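Local atomic coordinates of R.Ecl18kI (Enterobacter cloacae, PDB entry 2GB7), a protein that recognises the double-stranded DNA sequence 5'-CCNGG-3' with the aid of nucleotide flipping and, as a type II restriction endonuclease, cleaves it before the first C. Residues T11-E16 and K69-R74; E51-M56 and E129-G134; E233-K238 and V245-D250. The protein carries 1 engineered substitution. All coordinates share one frame; numbering follows the deposited sequence.

Contacts 1 and 2 both draw on the long helix 49-77, one near each end of it, with about 30 Å between their centres. Their segments alternate along the chain (11-16, 51-56, 69-74, 129-134), so the N-terminal helix and helix 102-134 are packed against the same rod. Contact 3 follows later, within the beta-alpha-beta unit at the edge of the sheet. Its centre is about 16 Å from that of contact 2, and the two touch where Ile53 packs on Phe248. About 38 Å separates the centres of contacts 1 and 3, which lie on opposite sides of the chain's centre. Helix 49-77 thus runs from the N-terminal helical arm, next to the DNA at contact 1, to the sheet-bearing body.

Contact 1. Residues T11-E16 and K69-R74; sequences TLISKE and KEFTTR
The ring of Phe71 reaches across to Ile13 and Glu16 and meets helix 6-20 with its rim. CE1 of Phe71 lies 3.7 Å from CB of Glu16, and the neighbouring ring atom CZ is 3.8 Å from the carbonyl O of Ile13. Both partners sit near the ring plane, so the C-H edge, which carries a slight positive charge, looks at a carbonyl oxygen while an aliphatic carbon fills the place beside it. The ring gets there because CG of Phe71 is turned away from its own backbone N (chi1 176°), which carries the flat group out from helix 49-77 into the gap. Ile13 adds a looser touch, its CG2 branch standing 4.2 Å from CZ of Phe71.

This narrow strip is the close-packed part, and all of it is van der Waals or edge contact. The backbones themselves stay well apart even here, with the CA atoms of Glu16 and Phe71 8.6 Å from each other, and the ring bridges the distance. Beyond CB the side chain of Glu16 folds at chi2 (-75°), and the side chain also packs on Met75 and Tyr78. Thr11, Lys15 and Arg74 make up the solvent side, while Ser14 turns from the interface and packs on a DNA phosphate.

On the inner side helix 102-134 closes the groove, with Leu108 and Ser111 against Ile13 and Asn112 against Phe71, and Phe21 adds a T-shaped stack on the Phe71 ring. The far flank of helix 49-77 faces the second subunit, where Thr73 OG1 hydrogen-bonds Thr98 O of that subunit and Thr72 packs on its Pro102.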
loop_
_atom_site.group_PDB
_atom_site.type_symbol
_atom_site.label_atom_id
_atom_site.label_comp_id
_atom_site.label_asym_id
_atom_site.label_seq_id
_atom_site.Cartn_x
_atom_site.Cartn_y
_atom_site.Cartn_z
ATOM N N THR F 11 6.695 -21.737 -6.284
ATOM C CA THR F 11 5.761 -22.347 -7.226
ATOM C C THR F 11 4.839 -23.353 -6.536
ATOM O O THR F 11 3.622 -23.371 -6.779
ATOM C CB THR F 11 6.496 -22.968 -8.422
ATOM O OG1 THR F 11 7.162 -21.919 -9.138
ATOM C CG2 THR F 11 5.517 -23.665 -9.368
ATOM N N LEU F 12 5.424 -24.159 -5.657
ATOM C CA LEU F 12 4.665 -25.091 -4.848
ATOM C C LEU F 12 3.670 -24.358 -3.929
ATOM O O LEU F 12 2.518 -24.767 -3.821
ATOM C CB LEU F 12 5.620 -25.980 -4.044
ATOM C CG LEU F 12 5.051 -26.879 -2.947
ATOM C CD1 LEU F 12 4.146 -27.969 -3.510
ATOM C CD2 LEU F 12 6.195 -27.474 -2.147
ATOM N N ILE F 13 4.121 -23.280 -3.286
ATOM C CA ILE F 13 3.289 -22.537 -2.325
ATOM C C ILE F 13 2.041 -21.999 -3.035
ATOM O O ILE F 13 0.929 -22.132 -2.535
ATOM C CB ILE F 13 4.079 -21.377 -1.624
ATOM C CG1 ILE F 13 5.147 -21.908 -0.663
ATOM C CG2 ILE F 13 3.136 -20.440 -0.850
ATOM C CD1 ILE F 13 6.159 -20.854 -0.261
ATOM N N SER F 14 2.249 -21.440 -4.220
ATOM C CA SER F 14 1.152 -20.920 -5.041
ATOM C C SER F 14 0.193 -22.011 -5.505
ATOM O O SER F 14 -1.022 -21.820 -5.478
ATOM C CB SER F 14 1.722 -20.172 -6.242
ATOM O OG SER F 14 2.285 -18.952 -5.815
ATOM N N LYS F 15 0.741 -23.154 -5.908
ATOM C CA LYS F 15 -0.057 -24.298 -6.331
ATOM C C LYS F 15 -0.915 -24.793 -5.174
ATOM O O LYS F 15 -2.115 -25.018 -5.331
ATOM C CB LYS F 15 0.852 -25.417 -6.855
ATOM C CG LYS F 15 0.129 -26.622 -7.463
ATOM C CD LYS F 15 1.147 -27.648 -7.941
ATOM C CE LYS F 15 0.522 -29.017 -8.203
ATOM N NZ LYS F 15 0.123 -29.235 -9.635
ATOM N N GLU F 16 -0.292 -24.915 -4.008
ATOM C CA GLU F 16 -0.945 -25.433 -2.817
ATOM C C GLU F 16 -1.970 -24.471 -2.271
ATOM O O GLU F 16 -3.010 -24.907 -1.813
ATOM C CB GLU F 16 0.071 -25.745 -1.720
ATOM C CG GLU F 16 0.990 -26.928 -2.056
ATOM C CD GLU F 16 0.310 -28.283 -1.945
ATOM O OE1 GLU F 16 0.900 -29.275 -2.445
ATOM O OE2 GLU F 16 -0.781 -28.386 -1.338
ATOM N N LYS F 69 -2.287 -21.452 9.538
ATOM C CA LYS F 69 -1.214 -21.970 10.405
ATOM C C LYS F 69 -0.807 -23.386 10.008
ATOM O O LYS F 69 0.399 -23.695 9.895
ATOM C CB LYS F 69 -1.603 -21.908 11.890
ATOM C CG LYS F 69 -0.412 -22.152 12.847
ATOM C CD LYS F 69 -0.854 -22.435 14.265
ATOM C CE LYS F 69 -1.276 -21.165 15.011
ATOM N NZ LYS F 69 -1.603 -21.457 16.450
ATOM N N GLU F 70 -1.802 -24.249 9.810
ATOM C CA GLU F 70 -1.574 -25.625 9.363
ATOM C C GLU F 70 -0.945 -25.688 7.960
ATOM O O GLU F 70 -0.081 -26.532 7.687
ATOM C CB GLU F 70 -2.832 -26.522 9.485
ATOM C CG GLU F 70 -4.128 -26.013 8.817
ATOM C CD GLU F 70 -5.325 -26.970 9.026
ATOM N N PHE F 71 -1.355 -24.770 7.092
ATOM C CA PHE F 71 -0.750 -24.633 5.774
ATOM C C PHE F 71 0.735 -24.279 5.857
ATOM O O PHE F 71 1.585 -24.910 5.218
ATOM C CB PHE F 71 -1.512 -23.547 5.003
ATOM C CG PHE F 71 -0.934 -23.235 3.668
ATOM C CD1 PHE F 71 -1.179 -24.073 2.575
ATOM C CD2 PHE F 71 -0.144 -22.104 3.490
ATOM C CE1 PHE F 71 -0.653 -23.775 1.324
ATOM C CE2 PHE F 71 0.387 -21.803 2.249
ATOM C CZ PHE F 71 0.116 -22.630 1.158
ATOM N N THR F 72 1.060 -23.289 6.669
ATOM C CA THR F 72 2.437 -22.839 6.820
ATOM C C THR F 72 3.308 -24.003 7.289
ATOM O O THR F 72 4.376 -24.289 6.723
ATOM C CB THR F 72 2.485 -21.685 7.811
ATOM O OG1 THR F 72 1.636 -20.629 7.321
ATOM C CG2 THR F 72 3.916 -21.179 8.015
ATOM N N THR F 73 2.840 -24.692 8.314
ATOM C CA THR F 73 3.604 -25.854 8.830
ATOM C C THR F 73 3.829 -26.897 7.737
ATOM O O THR F 73 4.946 -27.449 7.604
ATOM C CB THR F 73 2.866 -26.467 10.005
ATOM O OG1 THR F 73 2.814 -25.506 11.067
ATOM C CG2 THR F 73 3.559 -27.746 10.492
ATOM N N ARG F 74 2.792 -27.161 6.949
ATOM C CA ARG F 74 2.872 -28.137 5.870
ATOM C C ARG F 74 3.863 -27.715 4.803
ATOM O O ARG F 74 4.669 -28.536 4.349
ATOM C CB ARG F 74 1.508 -28.415 5.259
ATOM C CG ARG F 74 1.443 -29.653 4.388
ATOM C CD ARG F 74 0.014 -30.146 4.212
ATOM N NE ARG F 74 -0.626 -30.434 5.499
ATOM C CZ ARG F 74 -1.479 -29.631 6.142
ATOM N NH1 ARG F 74 -1.866 -28.447 5.636
ATOM N NH2 ARG F 74 -1.967 -30.032 7.310
#

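Contact 2. Residues E51-M56 and E129-G134; sequences EYIIAM and ELLMMG
Tyr52 and Leu131 meet because each swings its CG to the side opposite the backbone N, with chi1 at 153° for the tyrosine and 172° for the leucine, so that both project into the space between helices 49-77 and 102-134. CE2 of the Tyr52 ring is 3.7 Å from CB of Leu131, an approach oblique to the ring, and CD2 of Tyr52 lies 4.0 Å from the CD1 branch of Leu131. The other branch, CD2 of Leu131, faces CD1 of Ile53 at 4.1 Å. Farther along, the phenol oxygen OH of Tyr52 passes 3.5 Å from CB of Leu130, the two side chains roughly perpendicular. That hydroxyl bonds to the carbonyl O of Ile127, which anchors the far end of the ring, while CG of Met56 covers one ring face, 3.4 Å above the plane and offset toward the rim.

The short helix segments run in broadly opposed directions but well inclined, with 138° between their N-to-C directions and 11.0 Å between their axes, a wide spacing that the Tyr52 ring, Ile53 and the two leucines bridge. Phe32 and Val28 of helix 24-34 add to this buried aromatic and aliphatic layer, a helix-helix packing core within an endonuclease of the PDDEXK clan.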
loop_
_atom_site.group_PDB
_atom_site.type_symbol
_atom_site.label_atom_id
_atom_site.label_comp_id
_atom_site.label_asym_id
_atom_site.label_seq_id
_atom_site.Cartn_x
_atom_site.Cartn_y
_atom_site.Cartn_z
ATOM N N GLU F 51 -22.684 -4.443 13.873
ATOM C CA GLU F 51 -22.609 -5.729 14.539
ATOM C C GLU F 51 -22.384 -6.859 13.561
ATOM O O GLU F 51 -21.575 -7.747 13.828
ATOM C CB GLU F 51 -23.887 -5.971 15.343
ATOM C CG GLU F 51 -24.043 -5.020 16.532
ATOM C CD GLU F 51 -24.546 -3.637 16.129
ATOM O OE1 GLU F 51 -24.847 -3.412 14.931
ATOM O OE2 GLU F 51 -24.671 -2.762 17.019
ATOM N N TYR F 52 -23.110 -6.826 12.448
ATOM C CA TYR F 52 -22.992 -7.830 11.419
ATOM C C TYR F 52 -21.551 -7.849 10.870
ATOM O O TYR F 52 -20.917 -8.909 10.765
ATOM C CB TYR F 52 -24.039 -7.597 10.327
ATOM C CG TYR F 52 -23.628 -8.127 8.994
ATOM C CD1 TYR F 52 -23.877 -9.458 8.626
ATOM C CD2 TYR F 52 -22.952 -7.305 8.099
ATOM C CE1 TYR F 52 -23.462 -9.942 7.389
ATOM C CE2 TYR F 52 -22.518 -7.783 6.882
ATOM C CZ TYR F 52 -22.805 -9.079 6.529
ATOM O OH TYR F 52 -22.349 -9.556 5.329
ATOM N N ILE F 53 -21.021 -6.666 10.560
ATOM C CA ILE F 53 -19.671 -6.567 10.001
ATOM C C ILE F 53 -18.612 -7.152 10.938
ATOM O O ILE F 53 -17.780 -7.957 10.514
ATOM C CB ILE F 53 -19.341 -5.100 9.670
ATOM C CG1 ILE F 53 -20.177 -4.654 8.477
ATOM C CG2 ILE F 53 -17.836 -4.923 9.388
ATOM C CD1 ILE F 53 -20.252 -3.128 8.299
ATOM N N ILE F 54 -18.670 -6.791 12.214
ATOM C CA ILE F 54 -17.689 -7.283 13.192
ATOM C C ILE F 54 -17.802 -8.799 13.390
ATOM O O ILE F 54 -16.773 -9.485 13.447
ATOM C CB ILE F 54 -17.821 -6.540 14.561
ATOM C CG1 ILE F 54 -17.520 -5.042 14.398
ATOM C CG2 ILE F 54 -16.895 -7.155 15.668
ATOM C CD1 ILE F 54 -16.072 -4.742 14.023
ATOM N N ALA F 55 -19.033 -9.308 13.474
ATOM C CA ALA F 55 -19.252 -10.753 13.641
ATOM C C ALA F 55 -18.742 -11.491 12.411
ATOM O O ALA F 55 -18.078 -12.514 12.541
ATOM C CB ALA F 55 -20.735 -11.063 13.895
ATOM N N MET F 56 -18.999 -10.950 11.220
ATOM C CA MET F 56 -18.473 -11.579 10.002
ATOM C C MET F 56 -16.945 -11.653 10.000
ATOM O O MET F 56 -16.346 -12.719 9.710
ATOM C CB MET F 56 -19.016 -10.878 8.752
ATOM C CG MET F 56 -20.511 -11.134 8.488
ATOM S SD MET F 56 -20.883 -12.824 7.970
ATOM C CE MET F 56 -19.918 -12.964 6.446
ATOM N N GLU F 129 -20.904 -6.184 0.543
ATOM C CA GLU F 129 -21.767 -6.566 -0.559
ATOM C C GLU F 129 -22.962 -7.345 -0.028
ATOM O O GLU F 129 -24.126 -7.008 -0.319
ATOM C CB GLU F 129 -20.952 -7.462 -1.473
ATOM C CG GLU F 129 -21.654 -7.926 -2.674
ATOM C CD GLU F 129 -20.738 -8.720 -3.582
ATOM O OE1 GLU F 129 -19.495 -8.703 -3.366
ATOM O OE2 GLU F 129 -21.280 -9.341 -4.517
ATOM N N LEU F 130 -22.693 -8.367 0.778
ATOM C CA LEU F 130 -23.791 -9.149 1.354
ATOM C C LEU F 130 -24.670 -8.338 2.301
ATOM O O LEU F 130 -25.850 -8.591 2.384
ATOM C CB LEU F 130 -23.258 -10.416 2.038
ATOM C CG LEU F 130 -22.676 -11.420 1.041
ATOM C CD1 LEU F 130 -21.959 -12.539 1.776
ATOM C CD2 LEU F 130 -23.763 -12.029 0.163
ATOM N N LEU F 131 -24.089 -7.348 2.973
ATOM C CA LEU F 131 -24.866 -6.414 3.793
ATOM C C LEU F 131 -25.910 -5.679 2.954
ATOM O O LEU F 131 -27.054 -5.607 3.328
ATOM C CB LEU F 131 -23.925 -5.414 4.483
ATOM C CG LEU F 131 -24.565 -4.247 5.235
ATOM C CD1 LEU F 131 -25.448 -4.782 6.345
ATOM C CD2 LEU F 131 -23.477 -3.370 5.802
ATOM N N MET F 132 -25.484 -5.091 1.834
ATOM C CA MET F 132 -26.435 -4.388 0.958
ATOM C C MET F 132 -27.488 -5.343 0.394
ATOM O O MET F 132 -28.677 -5.011 0.379
ATOM C CB MET F 132 -25.658 -3.704 -0.173
ATOM C CG MET F 132 -24.617 -2.717 0.314
ATOM S SD MET F 132 -25.247 -1.451 1.420
ATOM C CE MET F 132 -25.980 -0.365 0.214
ATOM N N MET F 133 -27.078 -6.563 0.006
ATOM C CA MET F 133 -28.039 -7.583 -0.493
ATOM C C MET F 133 -29.034 -7.986 0.580
ATOM O O MET F 133 -30.253 -8.022 0.347
ATOM C CB MET F 133 -27.306 -8.806 -1.014
ATOM C CG MET F 133 -26.430 -8.454 -2.186
ATOM S SD MET F 133 -25.501 -9.856 -2.794
ATOM C CE MET F 133 -24.761 -9.005 -4.211
ATOM N N GLY F 134 -28.523 -8.228 1.778
ATOM C CA GLY F 134 -29.382 -8.551 2.914
ATOM C C GLY F 134 -30.393 -7.435 3.188
ATOM O O GLY F 134 -31.555 -7.684 3.550
#

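Contact 3. Residues E233-K238 and V245-D250; sequences ENKNFK and VLTFED
The ammonium group of Lys235 is gripped by two backbone carbonyls. Its NZ donates to Val245 O over a short 2.6 Å, nearly along the C=O axis (164°), and also to the O of Asn242 in the intervening loop. A water makes a weak third link, accepting from Lys235 NZ at 3.4 Å and donating to Asp250 OD2 at 2.7 Å. The charged atoms Lys235 NZ and Asp250 OD2 stay 5.2 Å apart, too far for a direct salt bridge, so the water is a tenuous link between them; their opposite charges probably still attract.

The lysine stem is almost straight until it bends at its last torsion (chi4 141°), which turns NZ onto the Val245 carbonyl. Along the way it lies over the strand residues: CG of Lys235 is 4.0 Å from the CG1 branch of Val245, the two chains sliding past in opposite directions, and CB of Lys235 is 3.9 Å from CG2 of Thr247, which crosses at about a right angle.

Thr247 also ends the strand and caps helix 248-259. Its OG1 accepts from Asp250 N, and Asp250 OD2 in return accepts from Thr247 N at 3.0 Å, the donor coming from above the carboxylate plane. This reciprocal pair is a capping box, so OD2 serves both the helix start and the water.

Helix 232-238 is the connecting helix of a beta-alpha-beta unit. Strand 245-247, outermost in the sheet within this chain, pairs in parallel with strand 226-230 through backbone bonds of Leu246 to Val228 and Thr230, and Phe248 then leads into helix 248-259 and packs on helix 49-77.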
loop_
_atom_site.group_PDB
_atom_site.type_symbol
_atom_site.label_atom_id
_atom_site.label_comp_id
_atom_site.label_asym_id
_atom_site.label_seq_id
_atom_site.Cartn_x
_atom_site.Cartn_y
_atom_site.Cartn_z
ATOM N N GLU F 233 -18.822 1.285 17.262
ATOM C CA GLU F 233 -17.811 1.229 18.302
ATOM C C GLU F 233 -16.663 2.177 18.014
ATOM O O GLU F 233 -16.254 2.938 18.871
ATOM C CB GLU F 233 -17.291 -0.192 18.473
ATOM C CG GLU F 233 -16.366 -0.340 19.673
ATOM N N ASN F 234 -16.163 2.143 16.788
ATOM C CA ASN F 234 -15.064 3.003 16.425
ATOM C C ASN F 234 -15.445 4.469 16.459
ATOM O O ASN F 234 -14.668 5.294 16.932
ATOM C CB ASN F 234 -14.573 2.633 15.035
ATOM C CG ASN F 234 -13.190 3.167 14.745
ATOM O OD1 ASN F 234 -12.367 3.362 15.654
ATOM N ND2 ASN F 234 -12.917 3.418 13.459
ATOM N N LYS F 235 -16.634 4.802 15.961
ATOM C CA LYS F 235 -17.066 6.190 16.016
ATOM C C LYS F 235 -17.112 6.684 17.451
ATOM O O LYS F 235 -16.583 7.735 17.762
ATOM C CB LYS F 235 -18.417 6.455 15.340
ATOM C CG LYS F 235 -18.524 7.980 15.080
ATOM C CD LYS F 235 -19.863 8.563 14.849
ATOM C CE LYS F 235 -19.734 10.062 15.033
ATOM N NZ LYS F 235 -20.521 10.849 14.089
ATOM N N ASN F 236 -17.743 5.916 18.324
ATOM C CA ASN F 236 -17.975 6.408 19.663
ATOM C C ASN F 236 -16.733 6.462 20.519
ATOM O O ASN F 236 -16.625 7.294 21.413
ATOM C CB ASN F 236 -19.158 5.665 20.294
ATOM C CG ASN F 236 -20.481 6.045 19.611
ATOM O OD1 ASN F 236 -20.585 7.101 18.962
ATOM N ND2 ASN F 236 -21.474 5.182 19.719
ATOM N N PHE F 237 -15.774 5.610 20.208
ATOM C CA PHE F 237 -14.538 5.570 20.962
ATOM C C PHE F 237 -13.595 6.685 20.537
ATOM O O PHE F 237 -12.961 7.327 21.377
ATOM C CB PHE F 237 -13.839 4.233 20.766
ATOM C CG PHE F 237 -12.564 4.111 21.542
ATOM C CD1 PHE F 237 -12.590 4.081 22.931
ATOM C CD2 PHE F 237 -11.343 4.032 20.887
ATOM C CE1 PHE F 237 -11.414 3.969 23.666
ATOM C CE2 PHE F 237 -10.155 3.918 21.613
ATOM C CZ PHE F 237 -10.195 3.889 23.006
ATOM N N LYS F 238 -13.510 6.923 19.232
ATOM C CA LYS F 238 -12.473 7.797 18.697
ATOM C C LYS F 238 -12.958 9.074 17.998
ATOM O O LYS F 238 -12.189 10.036 17.887
ATOM C CB LYS F 238 -11.570 6.992 17.763
ATOM C CG LYS F 238 -10.583 6.077 18.494
ATOM C CD LYS F 238 -9.380 6.856 19.002
ATOM C CE LYS F 238 -8.397 5.942 19.723
ATOM N NZ LYS F 238 -8.168 4.661 18.971
ATOM N N VAL F 245 -17.768 12.045 10.621
ATOM C CA VAL F 245 -17.521 10.618 10.579
ATOM C C VAL F 245 -18.866 9.937 10.804
ATOM O O VAL F 245 -19.600 10.294 11.750
ATOM C CB VAL F 245 -16.491 10.204 11.674
ATOM C CG1 VAL F 245 -16.383 8.697 11.764
ATOM C CG2 VAL F 245 -15.091 10.843 11.387
ATOM N N LEU F 246 -19.215 9.017 9.914
ATOM C CA LEU F 246 -20.545 8.365 9.961
ATOM C C LEU F 246 -20.365 6.928 10.397
ATOM O O LEU F 246 -19.266 6.376 10.327
ATOM C CB LEU F 246 -21.197 8.357 8.573
ATOM C CG LEU F 246 -21.739 9.670 7.992
ATOM C CD1 LEU F 246 -22.428 9.382 6.643
ATOM C CD2 LEU F 246 -22.656 10.399 8.926
ATOM N N THR F 247 -21.454 6.319 10.850
ATOM C CA THR F 247 -21.463 4.891 11.145
ATOM C C THR F 247 -22.075 4.129 9.983
ATOM O O THR F 247 -22.779 4.712 9.178
ATOM C CB THR F 247 -22.319 4.592 12.376
ATOM O OG1 THR F 247 -23.671 5.003 12.108
ATOM C CG2 THR F 247 -21.751 5.318 13.569
ATOM N N PHE F 248 -21.840 2.812 9.907
ATOM C CA PHE F 248 -22.548 1.998 8.915
ATOM C C PHE F 248 -24.058 2.142 9.037
ATOM O O PHE F 248 -24.762 2.065 8.051
ATOM C CB PHE F 248 -22.148 0.544 9.032
ATOM C CG PHE F 248 -20.736 0.314 8.603
ATOM C CD1 PHE F 248 -20.404 0.395 7.267
ATOM C CD2 PHE F 248 -19.736 0.086 9.533
ATOM C CE1 PHE F 248 -19.044 0.178 6.866
ATOM C CE2 PHE F 248 -18.415 -0.100 9.147
ATOM C CZ PHE F 248 -18.078 -0.042 7.820
ATOM N N GLU F 249 -24.529 2.360 10.254
ATOM C CA GLU F 249 -25.959 2.582 10.453
ATOM C C GLU F 249 -26.495 3.805 9.693
ATOM O O GLU F 249 -27.568 3.748 9.076
ATOM C CB GLU F 249 -26.218 2.683 11.950
ATOM C CG GLU F 249 -26.256 1.330 12.661
ATOM C CD GLU F 249 -24.897 0.626 12.841
ATOM O OE1 GLU F 249 -23.823 1.220 12.575
ATOM O OE2 GLU F 249 -24.925 -0.541 13.311
ATOM N N ASP F 250 -25.736 4.900 9.756
ATOM C CA ASP F 250 -26.039 6.145 9.070
ATOM C C ASP F 250 -26.069 5.876 7.570
ATOM O O ASP F 250 -27.034 6.258 6.867
ATOM C CB ASP F 250 -24.965 7.195 9.368
ATOM C CG ASP F 250 -24.910 7.627 10.813
ATOM O OD1 ASP F 250 -25.957 7.593 11.521
ATOM O OD2 ASP F 250 -23.813 8.094 11.237
HETATM O O HOH W 1 -23.290 8.948 13.702
#